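Local coordinates for protein Methylcobalamin\: coenzyme M methyltransferase (PDB 4AY7) that probably transfers the methyl group of a methylated corrinoid to coenzyme M in methanogenesis, using a zinc ion held in a TIM-barrel fold, at residues A[17-22]-A[32-37]; A[89-94]-A[162-167]; A[122-127]-A[192-197]; A[152-157]-A[233-238]; A[198-203]-A[239-244]. All blocks are in the same frame, centred on the assembly; numbering follows the deposited sequence. Where two conformers were deposited one is given.

Interaction 1: residues A[17-22]-A[32-37]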
# COMPACT_ATOMS: atom_id res chain seq x y z
N THR A 17 15.27 10.73 -4.11
CA THR A 17 15.22 12.03 -3.37
C THR A 17 13.96 12.81 -3.71
O THR A 17 13.38 13.45 -2.83
CB THR A 17 16.45 12.92 -3.49
OG1 THR A 17 16.65 13.27 -4.83
CG2 THR A 17 17.76 12.36 -2.89
N ARG A 18 13.52 12.73 -4.96
CA ARG A 18 12.29 13.42 -5.38
C ARG A 18 11.10 12.80 -4.68
O ARG A 18 10.18 13.52 -4.25
CB ARG A 18 12.09 13.35 -6.88
CG ARG A 18 10.87 14.08 -7.39
CD ARG A 18 10.71 13.97 -8.88
NE ARG A 18 11.81 14.61 -9.62
CZ ARG A 18 12.72 13.99 -10.38
NH1 ARG A 18 12.71 12.70 -10.53
NH2 ARG A 18 13.65 14.69 -11.00
N LEU A 19 11.03 11.45 -4.65
CA LEU A 19 9.86 10.80 -4.03
C LEU A 19 9.73 11.20 -2.57
O LEU A 19 8.64 11.52 -2.09
CB LEU A 19 9.81 9.26 -4.20
CG LEU A 19 8.58 8.54 -3.62
CD1 LEU A 19 7.28 9.13 -4.18
CD2 LEU A 19 8.68 7.00 -3.79
N LEU A 20 10.82 11.11 -1.85
CA LEU A 20 10.84 11.41 -0.43
C LEU A 20 10.51 12.91 -0.18
O LEU A 20 9.71 13.28 0.68
CB LEU A 20 12.24 11.01 0.13
CG LEU A 20 12.50 9.51 0.22
CD1 LEU A 20 13.93 9.33 0.67
CD2 LEU A 20 11.56 8.78 1.15
N ALA A 21 11.11 13.77 -0.97
CA ALA A 21 10.79 15.24 -0.91
C ALA A 21 9.31 15.49 -1.16
O ALA A 21 8.59 16.18 -0.35
CB ALA A 21 11.67 16.03 -1.87
N ALA A 22 8.79 14.87 -2.20
CA ALA A 22 7.35 14.99 -2.50
C ALA A 22 6.41 14.61 -1.41
O ALA A 22 5.43 15.30 -1.14
CB ALA A 22 7.00 14.28 -3.81
N PRO A 32 6.60 13.28 -8.88
CA PRO A 32 7.01 11.89 -9.24
C PRO A 32 5.80 11.11 -9.63
O PRO A 32 4.68 11.40 -9.15
CB PRO A 32 7.54 11.31 -7.94
CG PRO A 32 6.94 12.13 -6.91
CD PRO A 32 6.62 13.48 -7.43
N VAL A 33 6.02 10.12 -10.50
CA VAL A 33 4.95 9.23 -10.95
C VAL A 33 5.35 7.83 -10.60
O VAL A 33 6.39 7.35 -11.04
CB VAL A 33 4.58 9.38 -12.42
CG1 VAL A 33 5.82 9.25 -13.33
CG2 VAL A 33 3.44 8.46 -12.79
N CYS A 34 4.54 7.23 -9.76
CA CYS A 34 4.82 5.83 -9.35
C CYS A 34 3.61 5.21 -8.75
O CYS A 34 2.54 5.82 -8.78
CB CYS A 34 5.97 5.78 -8.38
SG CYS A 34 5.57 6.45 -6.80
N SER A 35 3.73 3.96 -8.26
CA SER A 35 2.64 3.31 -7.52
C SER A 35 3.09 2.93 -6.15
O SER A 35 4.22 2.42 -5.98
CB SER A 35 2.16 2.09 -8.31
OG SER A 35 0.98 1.60 -7.68
N VAL A 36 2.25 3.20 -5.16
CA VAL A 36 2.47 2.81 -3.81
C VAL A 36 1.59 1.59 -3.53
O VAL A 36 1.69 0.99 -2.49
CB VAL A 36 2.24 3.95 -2.77
CG1 VAL A 36 3.16 5.13 -3.08
CG2 VAL A 36 0.79 4.47 -2.80
N THR A 37 0.78 1.19 -4.50
CA THR A 37 -0.11 0.08 -4.33
C THR A 37 0.42 -1.04 -5.28
O THR A 37 1.35 -0.80 -6.03
CB THR A 37 -1.53 0.51 -4.74
OG1 THR A 37 -1.46 1.08 -6.06
CG2 THR A 37 -2.06 1.61 -3.75
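The compact ring of Pro32 has the aliphatic part of Arg18 over one of its faces, CD lying 4.2 Å from Pro32 N, while Ala22 and Leu19 meet the ring at its CG and CD corner. The contact places helix 15-24 against the end of the TIM barrel where the strands begin; Leu19 also touches Val206 and Val320. Proline suits its place: it turns an apolar surface to the helix without needing a backbone N-H there, and Pro32 and Cys34 still make backbone bonds with Leu321, which lay the start of 32-37 alongside strand 320-323. The small methyl of Ala22 lets the ring come close, CB to Pro32 CD being 3.7 Å. Arg18 runs straight out and bends only at chi3 (-64°), which turns its charged end off the proline to form a salt bridge with Asp29 through NE. Leu19, longer than Ala22, reaches deeper, towards Cys34. Its side chain crosses that of Pro32 at about a right angle, Leu19 CD1 to Pro32 CG 4.1 Å; the leucine CG lies anti to its backbone N (chi1 -178°), which carries the branch across. The same methyl, CD1, rests 4.1 Å from SG of the buried Cys34.

Interaction 2: residues A[89-94]-A[162-167]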
# COMPACT_ATOMS: atom_id res chain seq x y z
N GLU A 89 -0.20 -14.05 7.60
CA GLU A 89 0.23 -15.40 7.52
C GLU A 89 1.36 -15.69 8.49
O GLU A 89 1.36 -16.77 9.09
CB GLU A 89 0.72 -15.72 6.14
CG GLU A 89 1.22 -17.14 6.00
CD GLU A 89 1.56 -17.52 4.56
OE1 GLU A 89 2.15 -16.68 3.90
OE2 GLU A 89 1.30 -18.63 4.03
N ALA A 90 2.35 -14.84 8.57
CA ALA A 90 3.42 -14.98 9.58
C ALA A 90 2.88 -14.95 11.00
O ALA A 90 3.33 -15.74 11.83
CB ALA A 90 4.49 -13.94 9.34
N MET A 91 1.79 -14.23 11.20
CA MET A 91 1.05 -14.21 12.47
C MET A 91 0.13 -15.42 12.73
O MET A 91 -0.52 -15.47 13.80
CB MET A 91 0.29 -12.90 12.63
CG MET A 91 1.17 -11.64 12.89
SD MET A 91 1.92 -11.75 14.53
CE MET A 91 0.40 -11.35 15.45
N GLY A 92 0.02 -16.35 11.77
CA GLY A 92 -0.74 -17.60 11.96
C GLY A 92 -1.98 -17.80 11.08
O GLY A 92 -2.57 -18.84 11.09
N CYS A 93 -2.33 -16.81 10.24
CA CYS A 93 -3.39 -17.02 9.26
C CYS A 93 -3.03 -18.08 8.20
O CYS A 93 -1.88 -18.24 7.78
CB CYS A 93 -3.79 -15.68 8.57
SG CYS A 93 -4.50 -14.43 9.70
N GLU A 94 -4.07 -18.75 7.74
CA GLU A 94 -4.00 -19.65 6.61
C GLU A 94 -4.44 -18.92 5.35
O GLU A 94 -5.49 -18.33 5.35
CB GLU A 94 -4.81 -20.94 6.91
CG GLU A 94 -5.06 -21.95 5.74
CD GLU A 94 -3.81 -22.61 5.16
OE1 GLU A 94 -2.77 -22.66 5.85
OE2 GLU A 94 -3.88 -23.11 3.98
N SER A 162 -8.07 -7.62 12.15
CA SER A 162 -9.27 -8.23 11.60
C SER A 162 -9.00 -9.63 11.08
O SER A 162 -9.83 -10.57 11.28
CB SER A 162 -9.79 -7.37 10.46
OG SER A 162 -11.02 -7.88 10.02
N ASP A 163 -7.85 -9.80 10.44
CA ASP A 163 -7.44 -11.17 9.98
C ASP A 163 -7.02 -12.12 11.13
O ASP A 163 -7.24 -13.37 10.99
CB ASP A 163 -6.35 -11.12 8.92
CG ASP A 163 -6.86 -10.56 7.57
OD1 ASP A 163 -8.06 -10.70 7.20
OD2 ASP A 163 -6.01 -10.10 6.82
N LEU A 164 -6.58 -11.58 12.29
CA LEU A 164 -6.22 -12.45 13.39
C LEU A 164 -7.48 -13.11 13.92
O LEU A 164 -7.46 -14.26 14.36
CB LEU A 164 -5.58 -11.69 14.53
CG LEU A 164 -4.19 -11.19 14.23
CD1 LEU A 164 -3.65 -10.37 15.40
CD2 LEU A 164 -3.24 -12.29 13.82
N VAL A 165 -8.59 -12.35 13.92
CA VAL A 165 -9.80 -12.77 14.63
C VAL A 165 -11.02 -13.05 13.73
O VAL A 165 -12.05 -13.53 14.21
CB VAL A 165 -10.17 -11.75 15.75
CG1 VAL A 165 -8.92 -11.48 16.62
CG2 VAL A 165 -10.68 -10.45 15.19
N SER A 166 -10.89 -12.80 12.44
CA SER A 166 -12.02 -12.85 11.47
C SER A 166 -12.71 -11.45 11.45
O SER A 166 -12.87 -10.76 12.47
CB SER A 166 -13.01 -14.01 11.77
OG SER A 166 -13.99 -13.68 12.79
N VAL A 167 -13.18 -11.00 10.29
CA VAL A 167 -13.82 -9.72 10.25
C VAL A 167 -15.16 -9.80 11.00
O VAL A 167 -15.59 -8.83 11.63
CB VAL A 167 -14.00 -9.16 8.81
CG1 VAL A 167 -15.03 -9.94 8.05
CG2 VAL A 167 -14.41 -7.70 8.91
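Met91 overlaps the branched end of Leu164, its CB 3.8 Å from Leu164 CD2. Bends at chi2 (-69°) and chi3 (-75°) curl the thioether back on itself, so that the terminal methyl returns to the same leucine, with CE 4.1 Å from CD2 and 4.2 Å from CD1. An unbranched, flexible chain suits this place because it can fold over a leucine and still touch Ile187 and Ala191 of helix 178-202. Two residues on, Cys93 puts its sulfur beside the last turn of helix 157-165: SG is 3.2 Å from Asp163 O and 3.9 Å from Asp163 CB. The carbonyl O of Asp163 also receives a hydrogen bond from His109 ND1, so the sulfur sits next to an oxygen that already has a polar partner. A slim side chain is what fits between this backbone and Val106. Between the two contacting residues the chain turns at Gly92, with phi 115°, where any CB would collide with the preceding carbonyl O; Gly92 N bonds back to Glu89 O at 3.0 Å. The turn is a Schellman motif closing helix 86-90, and the contact ties it to the end of helix 157-165, consistent with side-by-side packing of neighbouring units of the TIM barrel, whose strands 78-80 and 150-155 are adjacent in the sheet.

Interaction 3: residues A[122-127]-A[192-197]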
# COMPACT_ATOMS: atom_id res chain seq x y z
N ALA A 122 8.21 -14.42 18.94
CA ALA A 122 9.51 -13.84 19.11
C ALA A 122 10.28 -13.94 17.83
O ALA A 122 11.15 -13.09 17.54
CB ALA A 122 10.28 -14.50 20.24
N ASP A 123 9.92 -14.90 16.99
CA ASP A 123 10.64 -15.08 15.77
C ASP A 123 9.83 -14.72 14.52
O ASP A 123 10.04 -15.32 13.44
CB ASP A 123 11.12 -16.52 15.67
CG ASP A 123 9.96 -17.50 15.59
OD1 ASP A 123 8.79 -17.15 15.95
OD2 ASP A 123 10.19 -18.65 15.18
N LEU A 124 8.90 -13.78 14.70
CA LEU A 124 8.02 -13.29 13.62
C LEU A 124 8.76 -13.18 12.29
O LEU A 124 8.30 -13.66 11.27
CB LEU A 124 7.50 -11.91 13.97
CG LEU A 124 6.49 -11.35 12.96
CD1 LEU A 124 5.28 -12.23 12.88
CD2 LEU A 124 6.13 -9.93 13.37
N LEU A 125 9.94 -12.58 12.30
CA LEU A 125 10.62 -12.26 11.03
C LEU A 125 11.15 -13.47 10.23
O LEU A 125 11.49 -13.37 9.05
CB LEU A 125 11.70 -11.21 11.28
CG LEU A 125 11.25 -9.78 11.71
CD1 LEU A 125 12.49 -8.91 11.85
CD2 LEU A 125 10.18 -9.05 10.81
N GLN A 126 11.22 -14.60 10.87
CA GLN A 126 11.59 -15.84 10.19
C GLN A 126 10.40 -16.64 9.71
O GLN A 126 10.59 -17.63 8.98
CB GLN A 126 12.48 -16.71 11.08
CG GLN A 126 13.87 -16.16 11.34
CD GLN A 126 14.12 -16.07 12.83
OE1 GLN A 126 14.91 -16.84 13.42
NE2 GLN A 126 13.36 -15.17 13.48
N ARG A 127 9.21 -16.21 10.08
CA ARG A 127 7.98 -16.91 9.77
C ARG A 127 7.33 -16.58 8.44
O ARG A 127 7.46 -15.49 7.93
CB ARG A 127 6.96 -16.69 10.88
CG ARG A 127 7.41 -17.32 12.18
CD ARG A 127 6.28 -17.30 13.21
NE ARG A 127 6.77 -17.94 14.45
CZ ARG A 127 6.03 -18.68 15.26
NH1 ARG A 127 4.73 -18.84 15.00
NH2 ARG A 127 6.58 -19.25 16.36
N SER A 192 2.92 -5.21 13.16
CA SER A 192 3.03 -4.34 11.95
C SER A 192 4.31 -3.50 11.98
O SER A 192 5.03 -3.40 11.00
CB SER A 192 1.77 -3.45 11.82
OG SER A 192 0.68 -4.28 11.35
N ILE A 193 4.62 -2.95 13.15
CA ILE A 193 5.77 -2.06 13.27
C ILE A 193 7.04 -2.89 13.10
O ILE A 193 8.00 -2.48 12.38
CB ILE A 193 5.74 -1.39 14.66
CG1 ILE A 193 4.62 -0.40 14.67
CG2 ILE A 193 7.10 -0.84 15.01
CD1 ILE A 193 4.29 0.08 16.06
N ILE A 194 7.05 -4.06 13.72
CA ILE A 194 8.21 -4.97 13.62
C ILE A 194 8.52 -5.30 12.14
O ILE A 194 9.67 -5.27 11.71
CB ILE A 194 8.04 -6.25 14.42
CG1 ILE A 194 8.06 -5.96 15.95
CG2 ILE A 194 9.13 -7.29 14.03
CD1 ILE A 194 7.48 -7.02 16.87
N TYR A 195 7.51 -5.70 11.41
CA TYR A 195 7.69 -6.09 9.97
C TYR A 195 8.07 -4.89 9.13
O TYR A 195 9.01 -4.94 8.33
CB TYR A 195 6.39 -6.68 9.47
CG TYR A 195 6.37 -7.07 7.98
CD1 TYR A 195 7.48 -7.63 7.36
CD2 TYR A 195 5.23 -6.90 7.23
CE1 TYR A 195 7.47 -7.99 6.02
CE2 TYR A 195 5.16 -7.32 5.88
CZ TYR A 195 6.30 -7.85 5.28
OH TYR A 195 6.30 -8.21 3.96
N ALA A 196 7.37 -3.78 9.33
CA ALA A 196 7.68 -2.53 8.59
C ALA A 196 9.16 -2.12 8.78
O ALA A 196 9.86 -1.89 7.81
CB ALA A 196 6.74 -1.40 9.05
N ASN A 197 9.65 -2.05 10.01
CA ASN A 197 11.03 -1.77 10.25
C ASN A 197 12.01 -2.71 9.68
O ASN A 197 13.13 -2.31 9.29
CB ASN A 197 11.30 -1.47 11.75
CG ASN A 197 10.75 -0.10 12.20
OD1 ASN A 197 10.78 0.82 11.46
ND2 ASN A 197 10.26 -0.01 13.44
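Leu124 and Leu125 reach the same methyl of Ile194 through different first torsions: Leu124 has CG anti to its own N (chi1 -176°), whereas Leu125 has CG beside N and anti to the carbonyl carbon (chi1 -67°). The two branched ends thereby converge on CG2 of Ile194, Leu124 CD2 at 4.1 Å and Leu125 CD2 at 3.8 Å, each side chain slanting across the isoleucine. Leu125 goes further along the helix: its CD2 also lies 4.0 Å from Tyr195 CA and 3.9 Å from Ile194 O, covering backbone as well as side chain. Beta-branched isoleucine suits the helical site, because its CG2 stands close to the main chain and gives both leucines a methyl near the backbone to pack on. The leucines are presented by a short 3-10 turn, 124-126, in which Arg127 N bonds to Leu124 O at 3.0 Å. A salt bridge spans this turn: Arg127 NE meets Asp123 OD1 at 2.6 Å, approaching from 37° above the carboxylate plane, with a weak second bond from NH2. The contact is plain packing, away from the annotated sites, and joins the connection after strand 105-108 to helix 178-202. Leu124 and Leu125 both also touch Ile130 of helix 130-144, Leu124 touches Ala90 of helix 86-90, and the ring of Tyr195 fits between these two helices against Val86, Leu87, Ile130 and Val133.

Interaction 4: residues A[152-157]-A[233-238]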
# COMPACT_ATOMS: atom_id res chain seq x y z
N GLY A 152 7.89 -0.63 0.15
CA GLY A 152 7.41 -1.79 0.78
C GLY A 152 5.96 -1.67 1.15
O GLY A 152 5.59 -0.90 1.99
N GLY A 153 5.16 -2.55 0.57
CA GLY A 153 3.74 -2.61 0.83
C GLY A 153 3.38 -3.66 1.83
O GLY A 153 4.04 -4.74 1.90
N MET A 154 2.34 -3.39 2.61
CA MET A 154 1.84 -4.37 3.56
C MET A 154 0.44 -4.00 4.00
O MET A 154 0.03 -2.85 3.90
CB MET A 154 2.76 -4.47 4.77
CG MET A 154 2.99 -3.13 5.41
SD MET A 154 4.08 -3.09 6.87
CE MET A 154 2.94 -3.65 8.13
N GLU A 155 -0.25 -4.98 4.49
CA GLU A 155 -1.53 -4.82 5.18
C GLU A 155 -1.30 -4.05 6.47
O GLU A 155 -0.28 -4.17 7.12
CB GLU A 155 -2.21 -6.22 5.43
CG GLU A 155 -1.42 -7.17 6.27
CD GLU A 155 -0.45 -8.05 5.46
OE1 GLU A 155 0.14 -7.59 4.44
OE2 GLU A 155 -0.22 -9.20 5.87
N GLY A 156 -2.20 -3.12 6.75
CA GLY A 156 -2.05 -2.20 7.88
C GLY A 156 -2.64 -2.83 9.15
O GLY A 156 -3.31 -3.89 9.09
N PRO A 157 -2.44 -2.17 10.29
CA PRO A 157 -2.78 -2.85 11.54
C PRO A 157 -4.25 -3.13 11.72
O PRO A 157 -4.60 -4.14 12.37
CB PRO A 157 -2.26 -1.94 12.62
CG PRO A 157 -1.87 -0.66 11.99
CD PRO A 157 -1.73 -0.90 10.51
N GLN A 233 -1.65 6.11 14.21
CA GLN A 233 -0.68 7.05 14.79
C GLN A 233 0.54 6.37 15.39
O GLN A 233 1.68 6.81 15.15
CB GLN A 233 -1.32 7.91 15.86
CG GLN A 233 -2.22 8.95 15.23
CD GLN A 233 -3.09 9.72 16.23
OE1 GLN A 233 -3.49 9.19 17.26
NE2 GLN A 233 -3.42 10.94 15.90
N LYS A 234 0.33 5.27 16.11
CA LYS A 234 1.45 4.57 16.73
C LYS A 234 2.32 3.94 15.68
O LYS A 234 3.57 3.93 15.79
CB LYS A 234 0.98 3.53 17.70
CG LYS A 234 2.09 2.86 18.48
CD LYS A 234 1.46 1.78 19.35
CE LYS A 234 2.47 1.14 20.31
NZ LYS A 234 3.24 2.24 20.98
N PHE A 235 1.68 3.35 14.65
CA PHE A 235 2.47 2.81 13.55
C PHE A 235 3.37 3.85 12.89
O PHE A 235 4.60 3.63 12.72
CB PHE A 235 1.51 2.23 12.49
CG PHE A 235 2.21 1.63 11.32
CD1 PHE A 235 2.51 2.38 10.23
CD2 PHE A 235 2.54 0.26 11.32
CE1 PHE A 235 3.14 1.83 9.12
CE2 PHE A 235 3.19 -0.31 10.24
CZ PHE A 235 3.50 0.50 9.13
N ALA A 236 2.77 4.97 12.49
CA ALA A 236 3.49 6.00 11.71
C ALA A 236 4.59 6.55 12.56
O ALA A 236 5.71 6.74 12.09
CB ALA A 236 2.58 7.13 11.31
N SER A 237 4.32 6.68 13.86
CA SER A 237 5.38 7.23 14.71
C SER A 237 6.53 6.28 15.01
O SER A 237 7.62 6.71 15.40
CB SER A 237 4.79 7.86 15.96
OG SER A 237 4.37 6.85 16.84
N SER A 238 6.28 4.97 14.94
CA SER A 238 7.27 3.98 15.33
C SER A 238 8.11 3.40 14.19
O SER A 238 9.09 2.67 14.41
CB SER A 238 6.53 2.85 16.02
OG SER A 238 5.70 3.33 17.10
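Met154 and Phe235 point at each other from opposite directions, the methionine from strand 150-155 and the ring from helix 221-238. The thioether meets the ring at its edge: SD lies 5.5 Å from the centroid and 77° off the ring normal, a Met-aromatic contact. The terminal methyl comes closer still, CE to Phe235 CE2 being 4.0 Å, on an oblique line to the ring. Met154 holds CG between the backbone N and the carbonyl carbon (chi1 54°), then extends and bends only at its end to bring CE round. Phe235 reaches out with CG anti to the backbone N, and Pro157 adds a looser contact, CG to Phe235 CB 4.5 Å. Pro157 opens helix 157-165 directly after the N-cap Gly156, a place where proline costs no helical hydrogen bond. Both Met154 and Phe235 also touch Ile209, so the contact fills the layer between the parallel sheet and the helices around it in the TIM barrel. The attraction of a polarisable sulfur for an aromatic edge is modest and less directional than a hydrogen bond, so cohesion here probably comes chiefly from dispersion and the exclusion of water.

Interaction 5: residues A[198-203]-A[239-244]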
# COMPACT_ATOMS: atom_id res chain seq x y z
N ALA A 198 11.64 -4.01 9.62
CA ALA A 198 12.45 -4.97 8.92
C ALA A 198 12.56 -4.66 7.45
O ALA A 198 13.64 -4.85 6.88
CB ALA A 198 11.93 -6.41 9.08
N MET A 199 11.45 -4.33 6.80
CA MET A 199 11.55 -3.92 5.38
C MET A 199 12.44 -2.69 5.21
O MET A 199 13.25 -2.66 4.29
CB MET A 199 10.17 -3.65 4.77
CG MET A 199 9.34 -4.88 4.58
SD MET A 199 7.89 -4.73 3.48
CE MET A 199 6.72 -3.94 4.56
N VAL A 200 12.35 -1.72 6.13
CA VAL A 200 13.24 -0.59 6.09
C VAL A 200 14.68 -1.04 6.20
O VAL A 200 15.52 -0.59 5.40
CB VAL A 200 12.88 0.47 7.18
CG1 VAL A 200 13.95 1.57 7.28
CG2 VAL A 200 11.49 1.09 6.91
N GLU A 201 14.99 -1.91 7.18
CA GLU A 201 16.38 -2.40 7.37
C GLU A 201 16.84 -3.14 6.13
O GLU A 201 18.01 -3.11 5.82
CB GLU A 201 16.55 -3.27 8.65
CG GLU A 201 16.55 -2.46 9.97
CD GLU A 201 15.86 -3.11 11.26
OE1 GLU A 201 15.59 -4.35 11.32
OE2 GLU A 201 15.58 -2.36 12.25
N ALA A 202 15.93 -3.79 5.42
CA ALA A 202 16.29 -4.52 4.19
C ALA A 202 16.56 -3.59 3.03
O ALA A 202 17.21 -4.01 2.08
CB ALA A 202 15.22 -5.56 3.74
N GLY A 203 16.03 -2.36 3.07
CA GLY A 203 16.31 -1.39 2.03
C GLY A 203 15.12 -0.58 1.46
O GLY A 203 15.34 0.27 0.59
N VAL A 239 7.63 3.61 12.98
CA VAL A 239 8.27 3.11 11.76
C VAL A 239 9.32 4.11 11.27
O VAL A 239 9.03 5.31 11.09
CB VAL A 239 7.22 2.84 10.69
CG1 VAL A 239 7.86 2.47 9.35
CG2 VAL A 239 6.37 1.66 11.15
N ASN A 240 10.51 3.59 11.04
CA ASN A 240 11.71 4.39 10.77
C ASN A 240 11.89 4.77 9.30
O ASN A 240 12.96 4.65 8.75
CB ASN A 240 12.93 3.63 11.35
CG ASN A 240 12.80 3.53 12.88
OD1 ASN A 240 12.49 4.51 13.50
ND2 ASN A 240 12.93 2.39 13.43
N SER A 241 10.80 5.20 8.67
CA SER A 241 10.87 5.75 7.29
C SER A 241 9.66 6.63 7.05
O SER A 241 8.69 6.63 7.85
CB SER A 241 10.86 4.62 6.23
OG SER A 241 9.60 3.96 6.22
N VAL A 242 9.71 7.32 5.92
CA VAL A 242 8.53 7.88 5.32
C VAL A 242 7.49 6.79 5.12
O VAL A 242 7.81 5.62 4.79
CB VAL A 242 8.89 8.64 4.01
CG1 VAL A 242 7.63 8.97 3.19
CG2 VAL A 242 9.78 9.87 4.36
N THR A 243 6.26 7.12 5.53
CA THR A 243 5.13 6.20 5.38
C THR A 243 3.96 6.82 4.60
O THR A 243 3.79 8.06 4.55
CB THR A 243 4.61 5.73 6.74
OG1 THR A 243 4.20 6.86 7.46
CG2 THR A 243 5.66 4.98 7.59
N VAL A 244 3.12 5.94 4.08
CA VAL A 244 1.93 6.27 3.30
C VAL A 244 0.78 5.37 3.76
O VAL A 244 0.95 4.15 3.93
CB VAL A 244 2.19 6.10 1.77
CG1 VAL A 244 0.94 6.35 0.94
CG2 VAL A 244 3.24 7.08 1.27
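The backbones of Val200 and Ser241 come within 6.9 Å, CA to CA, where the last turn of helix 178-202 passes the loop leading into strand 242-246. This is helix-on-sheet packing of the alpha/beta barrel: the helix ends in a Schellman motif at Gly203, whose positive phi (135°) glycine accommodates, and its Val200 packs beside Ser241 on Ile207 of the adjacent strand 206-210. Val200 lays its two methyls side by side along the incoming chain. CG2 faces the serine, 3.6 Å from Ser241 CB and 3.5 Å from Ser241 OG. Ser241 OG, held between the backbone N and the carbonyl carbon (chi1 67°), donates to Val242 O at 2.8 Å, from 43° above the carbonyl plane. Serine suits the spot because it is small enough for the valine to come close and yet binds the next carbonyl. An alanine here would be likely to leave Val242 O without this donor and to open a small gap beside CG2 of Val200. The other valine methyl, CG1, rests 3.6 Å from Asn240 O.

Overall arrangement
Interactions 3, 4 and 5 form one continuous layer, with centres 9 to 12 Å apart. Helix 178-202 runs through it: Asn197 bridges interaction 3 to both others, OD1 to Asn240 N at 2.8 Å and ND2 to Ser238 O at 3.1 Å, while Met154 SD lies 3.6 Å from Met199 CE. Interaction 2 joins through Met91 SD and Leu124 CD1, 3.8 Å apart. Interaction 1 touches interaction 5 through Leu20 and Val242, and lies across the chain's centre from interaction 2, about 31 Å between centres. Interaction 4 lies close to the zinc site, the Met154 side chain about 10 Å from that of ligand His246; that of Ala22 is about 7 Å from a magnesium ion.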